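Local coordinates for protein SnoK (Streptomyces nogalater, PDB 5EPA) that probably acts as a non-heme iron, 2-oxoglutarate-dependent carbocyclase in nogalamycin biosynthesis, at residues 55-60 against 117-122; 92-97 against 234-239. All coordinates share one frame; numbering follows the deposited sequence.

Interaction 1. Residues 55-60 against 117-122; sequences AACEEV and SDILVK. With AKG (2-oxoglutaric acid), chain H.
I119 pushes its longer branch from strand 112-122 against one side of helix 47-64, where the terminal methyl overlaps C57 and V60 together. Its CD1 lies 3.7 Å from V60 CG1 and 3.7 Å from C57 O, the backbone carbonyl oxygen, a van der Waals approach to the turn of helix that joins the two side chains. One bond further back, I119 CG1 meets C57 SG at 3.8 Å, with C57 CB only slightly more distant. The I119 torsions account for this reach: CG1 stands anti to the carbonyl carbon (chi1 -73°), and the nearly extended chi2 of 161° carries CD1 out to the helix. V60 directs CG1 to the same methyl, and the two branched side chains meet at a slant. No hydrogen bond spans the two segments; they meet here through van der Waals packing. Strand 112-122 belongs to the larger antiparallel sheet of the double-stranded beta-helix of the cupin clan, to which the PhyH family belongs, and helix 47-64 covers the outer side of that sheet. C57 also packs on M234 and H236 of the adjacent strand 233-242, while V60 extends the apolar patch to V81. The other side of strand 112-122 faces the cosubstrate: L120 CD1 comes within 3.9 Å of O3 of 2-oxoglutaric acid, and K122 CE lies 3.5 Å from its O4. K122 bends at its last torsion (chi4 -87°), and its NZ is hydrogen-bonded to Q77 O and to T130 OG1, the latter itself a hydrogen-bonding partner of 2-oxoglutarate.

Interaction 2. Residues 92-97 against 234-239; sequences RSLVLH and MAHGVV
The imidazole of H236 carries a methyl of L94 on one face and has V238 CG2, from its own strand, at its edge in the ring plane. L94 CD2 sits 3.8 Å from the centroid of the H236 ring and 18° off its normal, a CH-pi contact displaced toward the CG and CD2 side of the ring. Both of those carbons, H236 CG and H236 CD2, are 3.7 Å from the methyl. L94 delivers it from the short helix 92-95 with its CG anti to the backbone N (chi1 -177°), which extends the isobutyl group toward the strand. S117 of the neighbouring strand 112-122, whose OG is hydrogen-bonded to H236 NE2, probably restrains the rotation of the ring, so a buried polar atom is satisfied at the rim while carbon packs over the face. Without the ring, as with an alanine here, the L94 methyl would probably lose its aromatic platform, S117 OG its ring partner, and a gap would open beneath the helix.

Beside this pair, V95 and V238 form a second, purely aliphatic contact. V95 CG1 approaches the fork of V238, at 3.9 Å from V238 CG1 and equally far from V238 CG2, and the two side chains meet roughly at right angles. The helix end is tied to the same strand by a hydrogen bond from Y240 OH to the backbone oxygen of V95, and I152 of strand 148-153 lies against both L94 and V238. H236 and V238 thus present their side chains on the outer side of the larger sheet, where helical segments pack over the double-stranded beta-helix core of this cupin-clan, PhyH-family enzyme.

How the interactions relate
Both interactions are buried and fasten helical segments to adjacent strands of the larger sheet: helix 47-64 to strand 112-122 in interaction 1, helix 92-95 to strand 233-242 in interaction 2. Their centres are 10 Å apart, and the strands join them directly, through backbone pairing of L120 N with A235 O at 2.8 Å. C57 SG packs 3.5 Å from H236 ND1, so helix 47-64 reaches across to the strand of interaction 2; the two helices meet where L94 packs on F53. Neither contact has a hydrogen bond between its own segments. Interaction 1 is aliphatic and sulfur packing, backed by residues of the 2-oxoglutarate pocket on its strand; interaction 2, nearer the chain's centre, adds an aromatic face.

Interaction 1. Residues 55-60 against 117-122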
ATOM      1  N   ALA A  55       2.675  -6.670  17.293  1.00 29.93           N
ATOM      2  CA  ALA A  55       2.566  -7.973  17.938  1.00 30.54           C
ATOM      3  C   ALA A  55       1.521  -8.863  17.261  1.00 29.51           C
ATOM      4  O   ALA A  55       1.726 -10.055  17.085  1.00 29.46           O
ATOM      5  CB  ALA A  55       2.243  -7.832  19.440  1.00 31.59           C
ATOM      6  N   ALA A  56       0.395  -8.269  16.918  1.00 28.75           N
ATOM      7  CA  ALA A  56      -0.684  -8.986  16.200  1.00 27.94           C
ATOM      8  C   ALA A  56      -0.229  -9.455  14.834  1.00 27.08           C
ATOM      9  O   ALA A  56      -0.468 -10.584  14.454  1.00 27.07           O
ATOM     10  CB  ALA A  56      -1.890  -8.097  16.057  1.00 27.54           C
ATOM     11  N   CYS A  57       0.494  -8.604  14.126  1.00 27.27           N
ATOM     12  CA  CYS A  57       1.093  -9.012  12.863  1.00 27.75           C
ATOM     13  C   CYS A  57       2.093 -10.140  13.034  1.00 28.51           C
ATOM     14  O   CYS A  57       2.164 -11.027  12.194  1.00 27.81           O
ATOM     15  CB  CYS A  57       1.752  -7.818  12.151  1.00 28.91           C
ATOM     16  SG  CYS A  57       0.538  -6.607  11.570  1.00 32.05           S
ATOM     17  N   GLU A  58       2.886 -10.111  14.110  1.00 30.15           N
ATOM     18  CA  GLU A  58       3.819 -11.203  14.402  1.00 31.81           C
ATOM     19  C   GLU A  58       3.038 -12.511  14.636  1.00 32.78           C
ATOM     20  O   GLU A  58       3.465 -13.571  14.182  1.00 33.75           O
ATOM     21  CB  GLU A  58       4.750 -10.861  15.584  1.00 34.10           C
ATOM     22  CG  GLU A  58       5.919  -9.921  15.206  1.00 36.22           C
ATOM     23  CD  GLU A  58       6.531  -9.169  16.399  1.00 41.40           C
ATOM     24  OE1 GLU A  58       6.165  -9.426  17.592  1.00 43.82           O
ATOM     25  OE2 GLU A  58       7.422  -8.316  16.129  1.00 46.17           O
ATOM     26  N   GLU A  59       1.905 -12.433  15.322  1.00 32.39           N
ATOM     27  CA  GLU A  59       1.078 -13.604  15.521  1.00 33.27           C
ATOM     28  C   GLU A  59       0.559 -14.155  14.186  1.00 31.12           C
ATOM     29  O   GLU A  59       0.596 -15.368  13.956  1.00 31.20           O
ATOM     30  CB  GLU A  59      -0.097 -13.317  16.460  1.00 35.63           C
ATOM     31  CG  GLU A  59       0.322 -13.124  17.920  1.00 38.29           C
ATOM     32  CD  GLU A  59      -0.798 -12.587  18.785  1.00 40.12           C
ATOM     33  OE1 GLU A  59      -1.889 -13.190  18.791  1.00 42.50           O
ATOM     34  OE2 GLU A  59      -0.611 -11.530  19.427  1.00 42.38           O
ATOM     35  N   VAL A  60       0.132 -13.273  13.292  1.00 28.03           N
ATOM     36  CA  VAL A  60      -0.318 -13.716  11.981  1.00 26.68           C
ATOM     37  C   VAL A  60       0.826 -14.407  11.176  1.00 26.64           C
ATOM     38  O   VAL A  60       0.646 -15.473  10.602  1.00 25.93           O
ATOM     39  CB  VAL A  60      -0.866 -12.552  11.186  1.00 25.47           C
ATOM     40  CG1 VAL A  60      -1.136 -12.959   9.763  1.00 24.91           C
ATOM     41  CG2 VAL A  60      -2.111 -12.010  11.834  1.00 25.44           C
ATOM     42  N   SER A 117      -5.412  -5.886   2.970  1.00 24.37           N
ATOM     43  CA  SER A 117      -4.193  -5.387   3.575  1.00 25.13           C
ATOM     44  C   SER A 117      -3.111  -6.431   3.485  1.00 26.44           C
ATOM     45  O   SER A 117      -3.407  -7.631   3.319  1.00 27.67           O
ATOM     46  CB  SER A 117      -4.442  -4.951   5.022  1.00 25.75           C
ATOM     47  OG  SER A 117      -4.421  -6.024   5.942  1.00 24.17           O
ATOM     48  N   ASP A 118      -1.877  -5.987   3.649  1.00 26.20           N
ATOM     49  CA  ASP A 118      -0.755  -6.895   3.646  1.00 28.52           C
ATOM     50  C   ASP A 118       0.214  -6.580   4.768  1.00 27.01           C
ATOM     51  O   ASP A 118       0.500  -5.413   5.038  1.00 26.64           O
ATOM     52  CB  ASP A 118       0.044  -6.775   2.359  1.00 31.08           C
ATOM     53  CG  ASP A 118      -0.686  -7.331   1.168  1.00 36.22           C
ATOM     54  OD1 ASP A 118      -1.578  -6.641   0.645  1.00 41.19           O
ATOM     55  OD2 ASP A 118      -0.351  -8.454   0.729  1.00 39.57           O
ATOM     56  N   ILE A 119       0.754  -7.622   5.378  1.00 25.07           N
ATOM     57  CA  ILE A 119       1.911  -7.462   6.218  1.00 24.07           C
ATOM     58  C   ILE A 119       3.106  -7.431   5.280  1.00 23.42           C
ATOM     59  O   ILE A 119       3.238  -8.286   4.396  1.00 22.81           O
ATOM     60  CB  ILE A 119       2.018  -8.605   7.192  1.00 24.34           C
ATOM     61  CG1 ILE A 119       0.950  -8.485   8.283  1.00 24.13           C
ATOM     62  CG2 ILE A 119       3.388  -8.591   7.853  1.00 24.51           C
ATOM     63  CD1 ILE A 119       0.704  -9.800   9.007  1.00 24.85           C
ATOM     64  N   LEU A 120       3.967  -6.420   5.428  1.00 23.63           N
ATOM     65  CA  LEU A 120       5.068  -6.177   4.448  1.00 22.95           C
ATOM     66  C   LEU A 120       6.418  -6.048   5.136  1.00 23.66           C
ATOM     67  O   LEU A 120       6.768  -4.994   5.690  1.00 23.12           O
ATOM     68  CB  LEU A 120       4.796  -4.906   3.636  1.00 22.49           C
ATOM     69  CG  LEU A 120       3.511  -4.909   2.804  1.00 21.90           C
ATOM     70  CD1 LEU A 120       3.147  -3.451   2.509  1.00 21.40           C
ATOM     71  CD2 LEU A 120       3.633  -5.725   1.532  1.00 21.30           C
ATOM     72  N   VAL A 121       7.165  -7.146   5.118  1.00 24.57           N
ATOM     73  CA  VAL A 121       8.393  -7.284   5.929  1.00 24.91           C
ATOM     74  C   VAL A 121       9.604  -7.339   5.033  1.00 25.09           C
ATOM     75  O   VAL A 121       9.580  -8.031   4.004  1.00 25.35           O
ATOM     76  CB  VAL A 121       8.355  -8.570   6.784  1.00 25.36           C
ATOM     77  CG1 VAL A 121       9.725  -8.929   7.328  1.00 26.15           C
ATOM     78  CG2 VAL A 121       7.417  -8.393   7.964  1.00 25.90           C
ATOM     79  N   LYS A 122      10.651  -6.612   5.404  1.00 24.90           N
ATOM     80  CA  LYS A 122      11.957  -6.764   4.739  1.00 25.47           C
ATOM     81  C   LYS A 122      13.026  -7.148   5.761  1.00 25.89           C
ATOM     82  O   LYS A 122      13.309  -6.368   6.644  1.00 25.75           O
ATOM     83  CB  LYS A 122      12.405  -5.485   3.993  1.00 24.98           C
ATOM     84  CG  LYS A 122      11.726  -5.240   2.639  1.00 24.13           C
ATOM     85  CD  LYS A 122      12.377  -4.049   1.925  1.00 23.84           C
ATOM     86  CE  LYS A 122      11.676  -3.656   0.614  1.00 22.80           C
ATOM     87  NZ  LYS A 122      12.175  -4.430  -0.540  1.00 23.03           N
TER
HETATM   88  C1  AKG H 301       2.682  -0.775  -1.640  1.00 13.40           C
HETATM   89  O1  AKG H 301       2.326  -0.536  -0.459  1.00 14.55           O
HETATM   90  O2  AKG H 301       1.982  -0.615  -2.675  1.00 14.12           O
HETATM   91  C2  AKG H 301       4.013  -1.319  -1.895  1.00 13.68           C
HETATM   92  O5  AKG H 301       4.258  -1.505  -3.078  1.00 16.29           O
HETATM   93  C3  AKG H 301       4.972  -1.609  -0.768  1.00 13.19           C
HETATM   94  C4  AKG H 301       6.249  -2.371  -1.134  1.00 12.89           C
HETATM   95  C5  AKG H 301       7.153  -2.528   0.103  1.00 13.44           C
HETATM   96  O3  AKG H 301       6.682  -2.478   1.286  1.00 13.85           O
HETATM   97  O4  AKG H 301       8.364  -2.711  -0.041  1.00 12.22           O

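Interaction 2. Residues 92-97 against 234-239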
ATOM      1  N   ARG A  92      -8.746  -5.578  12.442  1.00 29.17           N
ATOM      2  CA  ARG A  92      -9.873  -4.822  11.930  1.00 29.91           C
ATOM      3  C   ARG A  92      -9.742  -3.381  12.378  1.00 29.49           C
ATOM      4  O   ARG A  92     -10.125  -2.476  11.654  1.00 28.40           O
ATOM      5  CB  ARG A  92     -11.218  -5.428  12.441  1.00 31.35           C
ATOM      6  CG  ARG A  92     -12.484  -4.670  12.029  1.00 32.66           C
ATOM      7  CD  ARG A  92     -13.739  -5.349  12.639  1.00 35.10           C
ATOM      8  NE  ARG A  92     -13.914  -6.642  12.006  1.00 35.54           N
ATOM      9  CZ  ARG A  92     -14.573  -6.832  10.870  1.00 36.24           C
ATOM     10  NH1 ARG A  92     -15.223  -5.823  10.277  1.00 36.09           N
ATOM     11  NH2 ARG A  92     -14.625  -8.057  10.340  1.00 36.56           N
ATOM     12  N   SER A  93      -9.268  -3.199  13.602  1.00 30.07           N
ATOM     13  CA  SER A  93      -9.180  -1.870  14.195  1.00 31.14           C
ATOM     14  C   SER A  93      -7.961  -1.111  13.655  1.00 30.25           C
ATOM     15  O   SER A  93      -7.804   0.031  13.944  1.00 30.69           O
ATOM     16  CB  SER A  93      -9.151  -1.960  15.735  1.00 32.80           C
ATOM     17  OG  SER A  93      -7.953  -2.605  16.152  1.00 33.16           O
ATOM     18  N   LEU A  94      -7.136  -1.777  12.860  1.00 29.19           N
ATOM     19  CA  LEU A  94      -6.086  -1.132  12.123  1.00 29.05           C
ATOM     20  C   LEU A  94      -6.603  -0.599  10.798  1.00 28.48           C
ATOM     21  O   LEU A  94      -6.429   0.569  10.512  1.00 29.15           O
ATOM     22  CB  LEU A  94      -4.912  -2.088  11.854  1.00 29.13           C
ATOM     23  CG  LEU A  94      -3.705  -1.512  11.150  1.00 29.42           C
ATOM     24  CD1 LEU A  94      -3.092  -0.357  11.930  1.00 30.57           C
ATOM     25  CD2 LEU A  94      -2.648  -2.574  10.937  1.00 29.64           C
ATOM     26  N   VAL A  95      -7.227  -1.446   9.991  1.00 27.36           N
ATOM     27  CA  VAL A  95      -7.735  -1.023   8.689  1.00 26.52           C
ATOM     28  C   VAL A  95      -8.936  -0.054   8.774  1.00 26.76           C
ATOM     29  O   VAL A  95      -9.083   0.807   7.913  1.00 26.46           O
ATOM     30  CB  VAL A  95      -8.090  -2.204   7.757  1.00 26.45           C
ATOM     31  CG1 VAL A  95      -6.871  -3.083   7.536  1.00 26.07           C
ATOM     32  CG2 VAL A  95      -9.254  -3.045   8.291  1.00 27.44           C
ATOM     33  N   LEU A  96      -9.748  -0.193   9.823  1.00 27.34           N
ATOM     34  CA  LEU A  96     -10.802   0.756  10.133  1.00 28.05           C
ATOM     35  C   LEU A  96     -10.437   1.627  11.318  1.00 28.96           C
ATOM     36  O   LEU A  96     -11.312   2.198  11.942  1.00 30.29           O
ATOM     37  CB  LEU A  96     -12.130   0.035  10.411  1.00 28.98           C
ATOM     38  CG  LEU A  96     -12.679  -0.831   9.280  1.00 28.63           C
ATOM     39  CD1 LEU A  96     -14.002  -1.470   9.669  1.00 30.09           C
ATOM     40  CD2 LEU A  96     -12.856  -0.029   7.997  1.00 28.51           C
ATOM     41  N   HIS A  97      -9.146   1.813  11.584  1.00 28.58           N
ATOM     42  CA  HIS A  97      -8.696   2.774  12.568  1.00 29.29           C
ATOM     43  C   HIS A  97      -9.336   4.111  12.220  1.00 30.08           C
ATOM     44  O   HIS A  97      -9.353   4.496  11.043  1.00 29.32           O
ATOM     45  CB  HIS A  97      -7.167   2.889  12.541  1.00 29.39           C
ATOM     46  CG  HIS A  97      -6.593   3.665  13.679  1.00 30.66           C
ATOM     47  ND1 HIS A  97      -6.396   5.023  13.627  1.00 31.17           N
ATOM     48  CD2 HIS A  97      -6.151   3.269  14.902  1.00 31.45           C
ATOM     49  CE1 HIS A  97      -5.891   5.438  14.777  1.00 32.52           C
ATOM     50  NE2 HIS A  97      -5.721   4.391  15.565  1.00 32.07           N
ATOM     51  N   MET A 234       9.159  -3.530   9.150  1.00 25.65           N
ATOM     52  CA  MET A 234       7.778  -3.997   8.988  1.00 25.25           C
ATOM     53  C   MET A 234       6.873  -2.832   8.719  1.00 24.36           C
ATOM     54  O   MET A 234       6.776  -1.916   9.522  1.00 24.00           O
ATOM     55  CB  MET A 234       7.252  -4.764  10.206  1.00 26.23           C
ATOM     56  CG  MET A 234       5.814  -5.235   9.987  1.00 26.77           C
ATOM     57  SD  MET A 234       4.925  -6.029  11.371  1.00 28.04           S
ATOM     58  CE  MET A 234       5.959  -7.455  11.654  1.00 28.41           C
ATOM     59  N   ALA A 235       6.165  -2.907   7.594  1.00 23.93           N
ATOM     60  CA  ALA A 235       5.035  -2.032   7.371  1.00 23.97           C
ATOM     61  C   ALA A 235       3.749  -2.851   7.211  1.00 24.22           C
ATOM     62  O   ALA A 235       3.786  -4.074   7.014  1.00 24.08           O
ATOM     63  CB  ALA A 235       5.264  -1.169   6.141  1.00 23.30           C
ATOM     64  N   HIS A 236       2.617  -2.147   7.256  1.00 24.31           N
ATOM     65  CA  HIS A 236       1.327  -2.726   6.954  1.00 24.21           C
ATOM     66  C   HIS A 236       0.674  -1.881   5.886  1.00 24.31           C
ATOM     67  O   HIS A 236       0.401  -0.710   6.095  1.00 25.75           O
ATOM     68  CB  HIS A 236       0.425  -2.782   8.189  1.00 24.96           C
ATOM     69  CG  HIS A 236      -0.653  -3.816   8.098  1.00 25.10           C
ATOM     70  ND1 HIS A 236      -0.488  -5.094   8.563  1.00 26.25           N
ATOM     71  CD2 HIS A 236      -1.865  -3.788   7.506  1.00 25.72           C
ATOM     72  CE1 HIS A 236      -1.562  -5.812   8.294  1.00 27.17           C
ATOM     73  NE2 HIS A 236      -2.422  -5.036   7.661  1.00 27.72           N
ATOM     74  N   GLY A 237       0.415  -2.481   4.728  1.00 24.55           N
ATOM     75  CA  GLY A 237      -0.150  -1.760   3.612  1.00 25.08           C
ATOM     76  C   GLY A 237      -1.635  -2.015   3.563  1.00 24.84           C
ATOM     77  O   GLY A 237      -2.058  -3.150   3.501  1.00 26.66           O
ATOM     78  N   VAL A 238      -2.429  -0.965   3.581  1.00 24.31           N
ATOM     79  CA  VAL A 238      -3.875  -1.121   3.490  1.00 24.62           C
ATOM     80  C   VAL A 238      -4.396  -0.495   2.186  1.00 24.19           C
ATOM     81  O   VAL A 238      -4.193   0.695   1.974  1.00 24.27           O
ATOM     82  CB  VAL A 238      -4.588  -0.428   4.670  1.00 25.07           C
ATOM     83  CG1 VAL A 238      -6.086  -0.682   4.608  1.00 25.71           C
ATOM     84  CG2 VAL A 238      -4.052  -0.938   5.957  1.00 25.62           C
ATOM     85  N   VAL A 239      -5.115  -1.265   1.358  1.00 23.65           N
ATOM     86  CA  VAL A 239      -5.647  -0.707   0.108  1.00 22.46           C
ATOM     87  C   VAL A 239      -7.082  -0.328   0.335  1.00 22.92           C
ATOM     88  O   VAL A 239      -7.907  -1.179   0.687  1.00 24.21           O
ATOM     89  CB  VAL A 239      -5.550  -1.696  -1.038  1.00 22.17           C
ATOM     90  CG1 VAL A 239      -6.181  -1.133  -2.272  1.00 22.36           C
ATOM     91  CG2 VAL A 239      -4.100  -2.053  -1.314  1.00 21.54           C
TER